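PUA domain-containing protein (Pyrococcus horikoshii, PDB 3D79) is of unknown function but may bind RNA through its PUA domain. Local coordinates at residues A[55-66]-A[69-80]; A[91-100]-A[113-122]. All blocks are in the same frame, centred on the assembly; numbering follows the deposited sequence.

Overall arrangement
Interaction 1 (55-66 with 69-80) lies in the pre-PUA-like part of the chain and interaction 2 (91-100 with 113-122) in the PUA domain, on opposite sides of the chain's centre, with their own centres about 22 Å apart. They share no strand: the first ties the successive hairpins of an antiparallel sheet to the start of helix 78-84, the second pairs strand 96-99 with strand 118-121. Both are partly buried and join an apolar interior to a charged margin. In interaction 1 two arginines reach across to the adjacent strand, one to a glutamate, the other to a threonine hydroxyl, whereas in interaction 2 one arginine and two aspartates fasten a turn beside a row of valines.

Interaction 1 (A[55-66]-A[69-80])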
loop_
_atom_site.group_PDB
_atom_site.type_symbol
_atom_site.label_atom_id
_atom_site.label_comp_id
_atom_site.label_asym_id
_atom_site.label_seq_id
_atom_site.Cartn_x
_atom_site.Cartn_y
_atom_site.Cartn_z
ATOM N N THR A 55 10.383 3.834 -13.866
ATOM C CA THR A 55 9.566 2.650 -13.637
ATOM C C THR A 55 8.369 2.944 -12.719
ATOM O O THR A 55 7.552 2.058 -12.467
ATOM C CB THR A 55 10.391 1.464 -13.065
ATOM O OG1 THR A 55 10.878 1.790 -11.758
ATOM C CG2 THR A 55 11.568 1.119 -13.980
ATOM N N THR A 56 8.262 4.188 -12.255
ATOM C CA THR A 56 7.316 4.535 -11.184
ATOM C C THR A 56 6.525 5.803 -11.471
ATOM O O THR A 56 7.098 6.862 -11.719
ATOM C CB THR A 56 8.048 4.715 -9.837
ATOM O OG1 THR A 56 8.936 3.612 -9.621
ATOM C CG2 THR A 56 7.049 4.797 -8.677
ATOM N N GLU A 57 5.200 5.687 -11.412
ATOM C CA GLU A 57 4.320 6.838 -11.583
ATOM C C GLU A 57 3.519 7.086 -10.311
ATOM O O GLU A 57 3.295 6.166 -9.526
ATOM C CB GLU A 57 3.358 6.614 -12.745
ATOM C CG GLU A 57 4.006 6.571 -14.123
ATOM C CD GLU A 57 3.099 5.912 -15.139
ATOM O OE1 GLU A 57 2.817 4.702 -14.984
ATOM O OE2 GLU A 57 2.661 6.601 -16.082
ATOM N N ILE A 58 3.103 8.337 -10.130
ATOM C CA ILE A 58 2.217 8.745 -9.040
ATOM C C ILE A 58 0.857 9.101 -9.641
ATOM O O ILE A 58 0.770 9.898 -10.574
ATOM C CB ILE A 58 2.808 9.958 -8.257
ATOM C CG1 ILE A 58 4.225 9.651 -7.733
ATOM C CG2 ILE A 58 1.859 10.439 -7.127
ATOM C CD1 ILE A 58 4.337 8.436 -6.812
ATOM N N ILE A 59 -0.198 8.481 -9.127
ATOM C CA ILE A 59 -1.548 8.760 -9.606
ATOM C C ILE A 59 -2.232 9.692 -8.611
ATOM O O ILE A 59 -2.333 9.370 -7.424
ATOM C CB ILE A 59 -2.390 7.471 -9.765
ATOM C CG1 ILE A 59 -1.671 6.435 -10.649
ATOM C CG2 ILE A 59 -3.799 7.801 -10.294
ATOM C CD1 ILE A 59 -1.511 6.848 -12.107
ATOM N N LEU A 60 -2.689 10.840 -9.111
ATOM C CA LEU A 60 -3.359 11.847 -8.301
ATOM C C LEU A 60 -4.857 11.812 -8.551
ATOM O O LEU A 60 -5.293 11.722 -9.697
ATOM C CB LEU A 60 -2.815 13.247 -8.606
ATOM C CG LEU A 60 -1.336 13.496 -8.271
ATOM C CD1 LEU A 60 -0.459 13.237 -9.492
ATOM C CD2 LEU A 60 -1.124 14.910 -7.735
ATOM N N VAL A 61 -5.632 11.869 -7.473
ATOM C CA VAL A 61 -7.090 11.903 -7.560
ATOM C C VAL A 61 -7.538 13.248 -7.008
ATOM O O VAL A 61 -7.341 13.532 -5.826
ATOM C CB VAL A 61 -7.743 10.747 -6.773
ATOM C CG1 VAL A 61 -9.256 10.773 -6.946
ATOM C CG2 VAL A 61 -7.191 9.407 -7.241
ATOM N N ASN A 62 -8.125 14.069 -7.877
ATOM C CA ASN A 62 -8.474 15.455 -7.543
ATOM C C ASN A 62 -7.307 16.172 -6.855
ATOM O O ASN A 62 -7.460 16.783 -5.787
ATOM C CB ASN A 62 -9.772 15.509 -6.728
ATOM C CG ASN A 62 -10.919 14.799 -7.424
ATOM O OD1 ASN A 62 -11.082 14.901 -8.642
ATOM N ND2 ASN A 62 -11.716 14.068 -6.654
ATOM N N ASP A 63 -6.141 16.044 -7.492
ATOM C CA ASP A 63 -4.873 16.679 -7.108
ATOM C C ASP A 63 -4.181 16.149 -5.844
ATOM O O ASP A 63 -3.133 16.669 -5.443
ATOM C CB ASP A 63 -4.999 18.213 -7.101
ATOM C CG ASP A 63 -5.468 18.754 -8.435
ATOM O OD1 ASP A 63 -4.785 18.514 -9.459
ATOM O OD2 ASP A 63 -6.530 19.413 -8.460
ATOM N N LYS A 64 -4.739 15.116 -5.220
ATOM C CA LYS A 64 -4.045 14.497 -4.091
ATOM C C LYS A 64 -3.348 13.204 -4.525
ATOM O O LYS A 64 -3.959 12.367 -5.184
ATOM C CB LYS A 64 -4.967 14.286 -2.883
ATOM C CG LYS A 64 -5.980 13.178 -3.006
ATOM C CD LYS A 64 -7.021 13.273 -1.898
ATOM C CE LYS A 64 -8.227 12.400 -2.199
ATOM N NZ LYS A 64 -8.758 12.626 -3.576
ATOM N N PRO A 65 -2.053 13.058 -4.180
ATOM C CA PRO A 65 -1.327 11.830 -4.512
ATOM C C PRO A 65 -1.963 10.639 -3.808
ATOM O O PRO A 65 -2.056 10.623 -2.577
ATOM C CB PRO A 65 0.091 12.091 -3.984
ATOM C CG PRO A 65 -0.029 13.231 -3.046
ATOM C CD PRO A 65 -1.204 14.041 -3.483
ATOM N N MET A 66 -2.414 9.661 -4.588
ATOM C CA MET A 66 -3.143 8.530 -4.032
ATOM C C MET A 66 -2.460 7.187 -4.246
ATOM O O MET A 66 -2.403 6.376 -3.324
ATOM C CB MET A 66 -4.577 8.479 -4.581
ATOM C CG MET A 66 -5.535 9.465 -3.906
ATOM S SD MET A 66 -5.737 9.185 -2.135
ATOM C CE MET A 66 -6.495 7.567 -2.126
ATOM N N ARG A 69 2.043 3.637 -9.351
ATOM C CA ARG A 69 1.826 2.750 -10.483
ATOM C C ARG A 69 3.158 2.203 -10.967
ATOM O O ARG A 69 4.108 2.956 -11.187
ATOM C CB ARG A 69 1.047 3.417 -11.621
ATOM C CG ARG A 69 0.720 2.441 -12.765
ATOM C CD ARG A 69 -0.366 2.956 -13.700
ATOM N NE ARG A 69 0.077 4.082 -14.519
ATOM C CZ ARG A 69 -0.666 4.671 -15.454
ATOM N NH1 ARG A 69 -1.900 4.244 -15.705
ATOM N NH2 ARG A 69 -0.175 5.689 -16.147
ATOM N N ARG A 70 3.212 0.879 -11.062
ATOM C CA ARG A 70 4.332 0.161 -11.651
ATOM C C ARG A 70 3.748 -0.616 -12.817
ATOM O O ARG A 70 2.920 -1.513 -12.615
ATOM C CB ARG A 70 4.958 -0.783 -10.628
ATOM C CG ARG A 70 5.755 -0.078 -9.540
ATOM C CD ARG A 70 7.237 -0.020 -9.887
ATOM N NE ARG A 70 7.951 0.951 -9.061
ATOM C CZ ARG A 70 8.623 0.654 -7.955
ATOM N NH1 ARG A 70 9.234 1.618 -7.278
ATOM N NH2 ARG A 70 8.685 -0.601 -7.523
ATOM N N LYS A 71 4.188 -0.262 -14.025
ATOM C CA LYS A 71 3.551 -0.663 -15.292
ATOM C C LYS A 71 2.048 -0.369 -15.340
ATOM O O LYS A 71 1.659 0.793 -15.492
ATOM C CB LYS A 71 3.910 -2.105 -15.735
ATOM C CG LYS A 71 4.152 -3.139 -14.626
ATOM C CD LYS A 71 2.949 -4.060 -14.389
ATOM C CE LYS A 71 3.057 -5.378 -15.173
ATOM N NZ LYS A 71 2.847 -5.213 -16.650
ATOM N N ASP A 72 1.209 -1.391 -15.195
ATOM C CA ASP A 72 -0.236 -1.180 -15.206
ATOM C C ASP A 72 -0.884 -1.493 -13.858
ATOM O O ASP A 72 -2.115 -1.453 -13.735
ATOM C CB ASP A 72 -0.902 -1.974 -16.342
ATOM C CG ASP A 72 -0.913 -3.473 -16.091
ATOM O OD1 ASP A 72 -1.875 -4.142 -16.532
ATOM O OD2 ASP A 72 0.032 -3.989 -15.464
ATOM N N LEU A 73 -0.058 -1.773 -12.849
ATOM C CA LEU A 73 -0.567 -2.142 -11.523
ATOM C C LEU A 73 -0.431 -1.011 -10.513
ATOM O O LEU A 73 0.613 -0.366 -10.429
ATOM C CB LEU A 73 0.134 -3.398 -10.993
ATOM C CG LEU A 73 -0.025 -4.707 -11.776
ATOM C CD1 LEU A 73 0.730 -5.820 -11.066
ATOM C CD2 LEU A 73 -1.487 -5.090 -11.964
ATOM N N ILE A 74 -1.497 -0.788 -9.744
ATOM C CA ILE A 74 -1.521 0.298 -8.773
ATOM C C ILE A 74 -1.671 -0.205 -7.334
ATOM O O ILE A 74 -2.113 -1.335 -7.089
ATOM C CB ILE A 74 -2.636 1.360 -9.087
ATOM C CG1 ILE A 74 -4.032 0.730 -9.093
ATOM C CG2 ILE A 74 -2.377 2.041 -10.427
ATOM C CD1 ILE A 74 -4.679 0.630 -7.735
ATOM N N PHE A 75 -1.298 0.655 -6.392
ATOM C CA PHE A 75 -1.524 0.402 -4.972
ATOM C C PHE A 75 -1.479 1.732 -4.230
ATOM O O PHE A 75 -0.760 2.636 -4.641
ATOM C CB PHE A 75 -0.475 -0.555 -4.398
ATOM C CG PHE A 75 -0.908 -1.228 -3.124
ATOM C CD1 PHE A 75 -1.900 -2.206 -3.143
ATOM C CD2 PHE A 75 -0.329 -0.884 -1.902
ATOM C CE1 PHE A 75 -2.317 -2.828 -1.973
ATOM C CE2 PHE A 75 -0.735 -1.502 -0.727
ATOM C CZ PHE A 75 -1.731 -2.478 -0.759
ATOM N N PRO A 76 -2.270 1.876 -3.147
ATOM C CA PRO A 76 -2.179 3.130 -2.394
ATOM C C PRO A 76 -0.771 3.493 -1.917
ATOM O O PRO A 76 -0.010 2.622 -1.487
ATOM C CB PRO A 76 -3.086 2.875 -1.179
ATOM C CG PRO A 76 -4.067 1.876 -1.664
ATOM C CD PRO A 76 -3.297 0.975 -2.586
ATOM N N LEU A 77 -0.444 4.779 -1.992
ATOM C CA LEU A 77 0.794 5.308 -1.423
ATOM C C LEU A 77 0.762 5.254 0.099
ATOM O O LEU A 77 -0.313 5.186 0.705
ATOM C CB LEU A 77 1.004 6.761 -1.854
ATOM C CG LEU A 77 1.244 7.022 -3.344
ATOM C CD1 LEU A 77 1.107 8.497 -3.634
ATOM C CD2 LEU A 77 2.614 6.502 -3.788
ATOM N N VAL A 78 1.941 5.298 0.717
ATOM C CA VAL A 78 2.021 5.346 2.181
ATOM C C VAL A 78 1.303 6.589 2.727
ATOM O O VAL A 78 0.584 6.488 3.729
ATOM C CB VAL A 78 3.482 5.220 2.709
ATOM C CG1 VAL A 78 3.519 5.298 4.235
ATOM C CG2 VAL A 78 4.080 3.889 2.263
ATOM N N ILE A 79 1.470 7.736 2.068
ATOM C CA ILE A 79 0.773 8.966 2.489
ATOM C C ILE A 79 -0.755 8.808 2.450
ATOM O O ILE A 79 -1.453 9.230 3.388
ATOM C CB ILE A 79 1.253 10.243 1.722
ATOM C CG1 ILE A 79 0.678 11.517 2.367
ATOM C CG2 ILE A 79 0.899 10.183 0.245
ATOM C CD1 ILE A 79 1.042 11.684 3.840
ATOM N N ALA A 80 -1.266 8.179 1.388
ATOM C CA ALA A 80 -2.703 7.922 1.250
ATOM C C ALA A 80 -3.222 7.045 2.394
ATOM O O ALA A 80 -4.271 7.328 2.990
ATOM C CB ALA A 80 -3.005 7.280 -0.092
HETATM O O HOH W 1 7.187 -0.213 -13.892
HETATM O O HOH W 2 4.679 2.799 -14.074
HETATM O O HOH W 3 2.209 2.896 -17.230
#
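Torsions bring together the ends of Glu57 and Arg69, which are paired on adjacent strands: Glu57 CG stands beside its backbone N (chi1 -68°), Arg69 CG is anti to its own (chi1 -175°), and a bend at chi3 presents the NE-NH2 edge of the guanidinium to the carboxylate, the planes 35° apart. Arg69 NE reaches Glu57 OE1 at 2.8 Å and Arg69 NH2 reaches Glu57 OE2 at 3.0 Å, a side-on salt bridge that meets both oxygens from above the carboxylate plane. Their backbones form an antiparallel hydrogen-bonded pair, N to O both ways. Ile59 CD1 lies over one guanidinium face, 4.0 Å from Arg69 NE; a branched aliphatic chain suits this cover. With an alanine in place of Arg69, Glu57 would probably lose its charged mate and be freer to turn, and Ile59 CD1 be left without that face. Next along the strand, Arg70 sends both NE and NH1 to Thr56 OG1, the former at 2.9 Å; Asp53 also bonds this hydroxyl. At the other end Leu77, just before helix 78-84, donates its N to Met66 O at 2.9 Å, its branches touch Pro65 and Ile58, and Ala80 is small enough to sit against Met66 SD. Along these successive hairpins of an antiparallel meander, the chemistry runs from apolar where the helix starts to ionic and hydrated toward the type II' turn Arg70-Leu73, where one water bridges Glu57 OE1 and Lys71 O.

Interaction 2 (A[91-100]-A[113-122]); sequences RKWPRRVVVD and VMAPGIVDAD
Val97 and Val99 pack against Ile118 and Val113 on the tight side, where beta-branched residues suit both strand backbone and close filling. Val97 CG1, anti to its own backbone N (chi1 177°), lies 3.8 Å from Ile118 CD1, and Val99 CG1 is equally near Val113 CG1; Met154 and Val163 add to this layer. On the other face Val98 CG1 meets Val119 CG2 at 3.6 Å. The looser side is mostly polar and hydrated, though Val119 is exposed too. Arg96 directs NE and NH2 to a single oxygen, Asp120 OD2, which lies in the guanidinium plane, both bonds being 3.0 Å; two waters also donate to that oxygen, one linking it to Lys92 NZ. NH1 of Arg96 turns back to Trp93 O, fixing the guanidinium within its own turn. Asp122 suits the turn end: its OD2 accepts an almost straight bond from Arg95 N (2.8 Å, 178°), and OD1 takes the N of Gly124. Between these sides Val98 O receives Val119 N at 2.7 Å and, weakly, Asp120 N. Val119 and Asp120 both facing Val98 make a classic beta bulge, here in the mixed sheet that forms the pseudobarrel typical of PUA domains.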
loop_
_atom_site.group_PDB
_atom_site.type_symbol
_atom_site.label_atom_id
_atom_site.label_comp_id
_atom_site.label_asym_id
_atom_site.label_seq_id
_atom_site.Cartn_x
_atom_site.Cartn_y
_atom_site.Cartn_z
ATOM N N ARG A 91 -5.404 -1.661 11.132
ATOM C CA ARG A 91 -5.027 -2.950 11.717
ATOM C C ARG A 91 -6.073 -4.037 11.450
ATOM O O ARG A 91 -5.840 -5.210 11.751
ATOM C CB ARG A 91 -4.757 -2.829 13.219
ATOM C CG ARG A 91 -3.588 -1.906 13.594
ATOM C CD ARG A 91 -3.582 -1.577 15.080
ATOM N NE ARG A 91 -4.933 -1.612 15.618
ATOM C CZ ARG A 91 -5.442 -2.615 16.331
ATOM N NH1 ARG A 91 -4.702 -3.671 16.637
ATOM N NH2 ARG A 91 -6.700 -2.556 16.739
ATOM N N LYS A 92 -7.218 -3.652 10.885
ATOM C CA LYS A 92 -8.260 -4.618 10.544
ATOM C C LYS A 92 -8.617 -4.655 9.053
ATOM O O LYS A 92 -9.611 -5.270 8.661
ATOM C CB LYS A 92 -9.504 -4.385 11.418
ATOM C CG LYS A 92 -9.258 -4.630 12.904
ATOM C CD LYS A 92 -9.030 -6.116 13.187
ATOM C CE LYS A 92 -8.550 -6.357 14.605
ATOM N NZ LYS A 92 -8.650 -7.809 14.940
ATOM N N TRP A 93 -7.784 -4.024 8.227
ATOM C CA TRP A 93 -8.038 -3.889 6.785
ATOM C C TRP A 93 -7.566 -5.077 5.948
ATOM O O TRP A 93 -6.665 -5.821 6.364
ATOM C CB TRP A 93 -7.373 -2.615 6.259
ATOM C CG TRP A 93 -8.278 -1.420 6.175
ATOM C CD1 TRP A 93 -9.329 -1.115 7.000
ATOM C CD2 TRP A 93 -8.178 -0.344 5.239
ATOM N NE1 TRP A 93 -9.902 0.075 6.615
ATOM C CE2 TRP A 93 -9.211 0.573 5.542
ATOM C CE3 TRP A 93 -7.313 -0.063 4.168
ATOM C CZ2 TRP A 93 -9.411 1.749 4.807
ATOM C CZ3 TRP A 93 -7.513 1.110 3.439
ATOM C CH2 TRP A 93 -8.554 1.998 3.766
ATOM N N PRO A 94 -8.158 -5.250 4.750
ATOM C CA PRO A 94 -7.629 -6.233 3.816
ATOM C C PRO A 94 -6.226 -5.836 3.374
ATOM O O PRO A 94 -5.889 -4.641 3.365
ATOM C CB PRO A 94 -8.583 -6.157 2.612
ATOM C CG PRO A 94 -9.753 -5.373 3.055
ATOM C CD PRO A 94 -9.325 -4.528 4.203
ATOM N N ARG A 95 -5.429 -6.845 3.032
ATOM C CA ARG A 95 -4.047 -6.693 2.550
ATOM C C ARG A 95 -3.073 -6.132 3.590
ATOM O O ARG A 95 -1.979 -5.694 3.243
ATOM C CB ARG A 95 -3.979 -5.866 1.257
ATOM C CG ARG A 95 -4.763 -6.446 0.086
ATOM C CD ARG A 95 -4.277 -7.849 -0.282
ATOM N NE ARG A 95 -4.964 -8.397 -1.453
ATOM C CZ ARG A 95 -4.580 -8.224 -2.715
ATOM N NH1 ARG A 95 -3.507 -7.494 -3.011
ATOM N NH2 ARG A 95 -5.289 -8.777 -3.692
ATOM N N ARG A 96 -3.472 -6.166 4.859
ATOM C CA ARG A 96 -2.630 -5.688 5.950
ATOM C C ARG A 96 -1.566 -6.699 6.360
ATOM O O ARG A 96 -1.783 -7.917 6.345
ATOM C CB ARG A 96 -3.476 -5.339 7.186
ATOM C CG ARG A 96 -3.871 -6.559 8.005
ATOM C CD ARG A 96 -4.797 -6.204 9.158
ATOM N NE ARG A 96 -5.282 -7.406 9.837
ATOM C CZ ARG A 96 -6.302 -8.154 9.419
ATOM N NH1 ARG A 96 -6.966 -7.839 8.309
ATOM N NH2 ARG A 96 -6.655 -9.235 10.106
ATOM N N VAL A 97 -0.415 -6.155 6.728
ATOM C CA VAL A 97 0.630 -6.886 7.434
ATOM C C VAL A 97 0.950 -6.046 8.659
ATOM O O VAL A 97 1.423 -4.915 8.538
ATOM C CB VAL A 97 1.880 -7.074 6.549
ATOM C CG1 VAL A 97 2.978 -7.776 7.334
ATOM C CG2 VAL A 97 1.516 -7.861 5.288
ATOM N N VAL A 98 0.649 -6.581 9.842
ATOM C CA VAL A 98 0.820 -5.825 11.086
ATOM C C VAL A 98 2.096 -6.269 11.792
ATOM O O VAL A 98 2.282 -7.463 12.025
ATOM C CB VAL A 98 -0.388 -6.006 12.035
ATOM C CG1 VAL A 98 -0.311 -4.999 13.166
ATOM C CG2 VAL A 98 -1.693 -5.830 11.255
ATOM N N VAL A 99 2.952 -5.303 12.120
ATOM C CA VAL A 99 4.247 -5.582 12.761
ATOM C C VAL A 99 4.355 -5.026 14.183
ATOM O O VAL A 99 3.657 -4.067 14.549
ATOM C CB VAL A 99 5.461 -5.078 11.910
ATOM C CG1 VAL A 99 5.482 -5.749 10.543
ATOM C CG2 VAL A 99 5.474 -3.564 11.783
ATOM N N ASP A 100 5.233 -5.640 14.975
ATOM C CA ASP A 100 5.512 -5.172 16.333
ATOM C C ASP A 100 6.429 -3.947 16.337
ATOM O O ASP A 100 6.986 -3.581 15.300
ATOM C CB ASP A 100 6.024 -6.302 17.258
ATOM C CG ASP A 100 7.325 -6.973 16.778
ATOM O OD1 ASP A 100 8.133 -6.374 16.036
ATOM O OD2 ASP A 100 7.555 -8.128 17.198
ATOM N N VAL A 113 10.191 -6.781 5.319
ATOM C CA VAL A 113 9.494 -7.283 6.512
ATOM C C VAL A 113 9.823 -8.748 6.746
ATOM O O VAL A 113 9.614 -9.589 5.870
ATOM C CB VAL A 113 7.967 -7.089 6.434
ATOM C CG1 VAL A 113 7.316 -7.509 7.762
ATOM C CG2 VAL A 113 7.634 -5.643 6.121
ATOM N N MET A 114 10.334 -9.042 7.939
ATOM C CA MET A 114 10.697 -10.405 8.314
ATOM C C MET A 114 9.589 -11.039 9.152
ATOM O O MET A 114 8.989 -10.369 9.991
ATOM C CB MET A 114 12.016 -10.406 9.091
ATOM C CG MET A 114 13.167 -9.685 8.367
ATOM S SD MET A 114 13.541 -10.403 6.757
ATOM C CE MET A 114 14.105 -12.035 7.224
ATOM N N ALA A 115 9.337 -12.328 8.928
ATOM C CA ALA A 115 8.261 -13.050 9.619
ATOM C C ALA A 115 8.246 -12.941 11.156
ATOM O O ALA A 115 7.162 -12.846 11.737
ATOM C CB ALA A 115 8.213 -14.512 9.179
ATOM N N PRO A 116 9.424 -12.977 11.827
ATOM C CA PRO A 116 9.367 -12.869 13.300
ATOM C C PRO A 116 8.708 -11.601 13.857
ATOM O O PRO A 116 8.243 -11.616 15.002
ATOM C CB PRO A 116 10.839 -12.948 13.731
ATOM C CG PRO A 116 11.645 -12.691 12.497
ATOM C CD PRO A 116 10.806 -13.178 11.347
ATOM N N GLY A 117 8.654 -10.535 13.062
ATOM C CA GLY A 117 8.106 -9.245 13.497
ATOM C C GLY A 117 6.634 -9.037 13.186
ATOM O O GLY A 117 6.072 -7.992 13.517
ATOM N N ILE A 118 6.022 -10.020 12.538
ATOM C CA ILE A 118 4.616 -9.928 12.132
ATOM C C ILE A 118 3.701 -10.451 13.234
ATOM O O ILE A 118 3.821 -11.607 13.651
ATOM C CB ILE A 118 4.365 -10.669 10.791
ATOM C CG1 ILE A 118 5.130 -9.969 9.661
ATOM C CG2 ILE A 118 2.854 -10.742 10.468
ATOM C CD1 ILE A 118 5.112 -10.700 8.339
ATOM N N VAL A 119 2.776 -9.597 13.676
ATOM C CA VAL A 119 1.817 -9.952 14.732
ATOM C C VAL A 119 0.431 -10.324 14.186
ATOM O O VAL A 119 -0.365 -10.975 14.875
ATOM C CB VAL A 119 1.703 -8.850 15.817
ATOM C CG1 VAL A 119 3.031 -8.676 16.547
ATOM C CG2 VAL A 119 1.233 -7.532 15.230
ATOM N N ASP A 120 0.142 -9.901 12.956
ATOM C CA ASP A 120 -1.116 -10.237 12.293
ATOM C C ASP A 120 -0.974 -9.953 10.808
ATOM O O ASP A 120 -0.130 -9.159 10.406
ATOM C CB ASP A 120 -2.275 -9.404 12.864
ATOM C CG ASP A 120 -3.634 -9.858 12.361
ATOM O OD1 ASP A 120 -3.801 -11.068 12.101
ATOM O OD2 ASP A 120 -4.540 -8.997 12.221
ATOM N N ALA A 121 -1.801 -10.619 10.009
ATOM C CA ALA A 121 -1.847 -10.409 8.569
ATOM C C ALA A 121 -3.218 -10.823 8.065
ATOM O O ALA A 121 -3.874 -11.676 8.661
ATOM C CB ALA A 121 -0.741 -11.217 7.867
ATOM N N ASP A 122 -3.658 -10.199 6.982
ATOM C CA ASP A 122 -4.898 -10.589 6.326
ATOM C C ASP A 122 -4.741 -11.989 5.737
ATOM O O ASP A 122 -3.906 -12.207 4.866
ATOM C CB ASP A 122 -5.238 -9.568 5.238
ATOM C CG ASP A 122 -6.424 -9.982 4.384
ATOM O OD1 ASP A 122 -7.239 -10.823 4.828
ATOM O OD2 ASP A 122 -6.535 -9.446 3.266
HETATM O O HOH W 4 -4.781 -6.623 13.772
HETATM O O HOH W 5 -6.974 -9.523 13.509
HETATM O O HOH W 6 -8.644 -9.786 7.135
HETATM O O HOH W 7 6.198 -10.520 16.218
#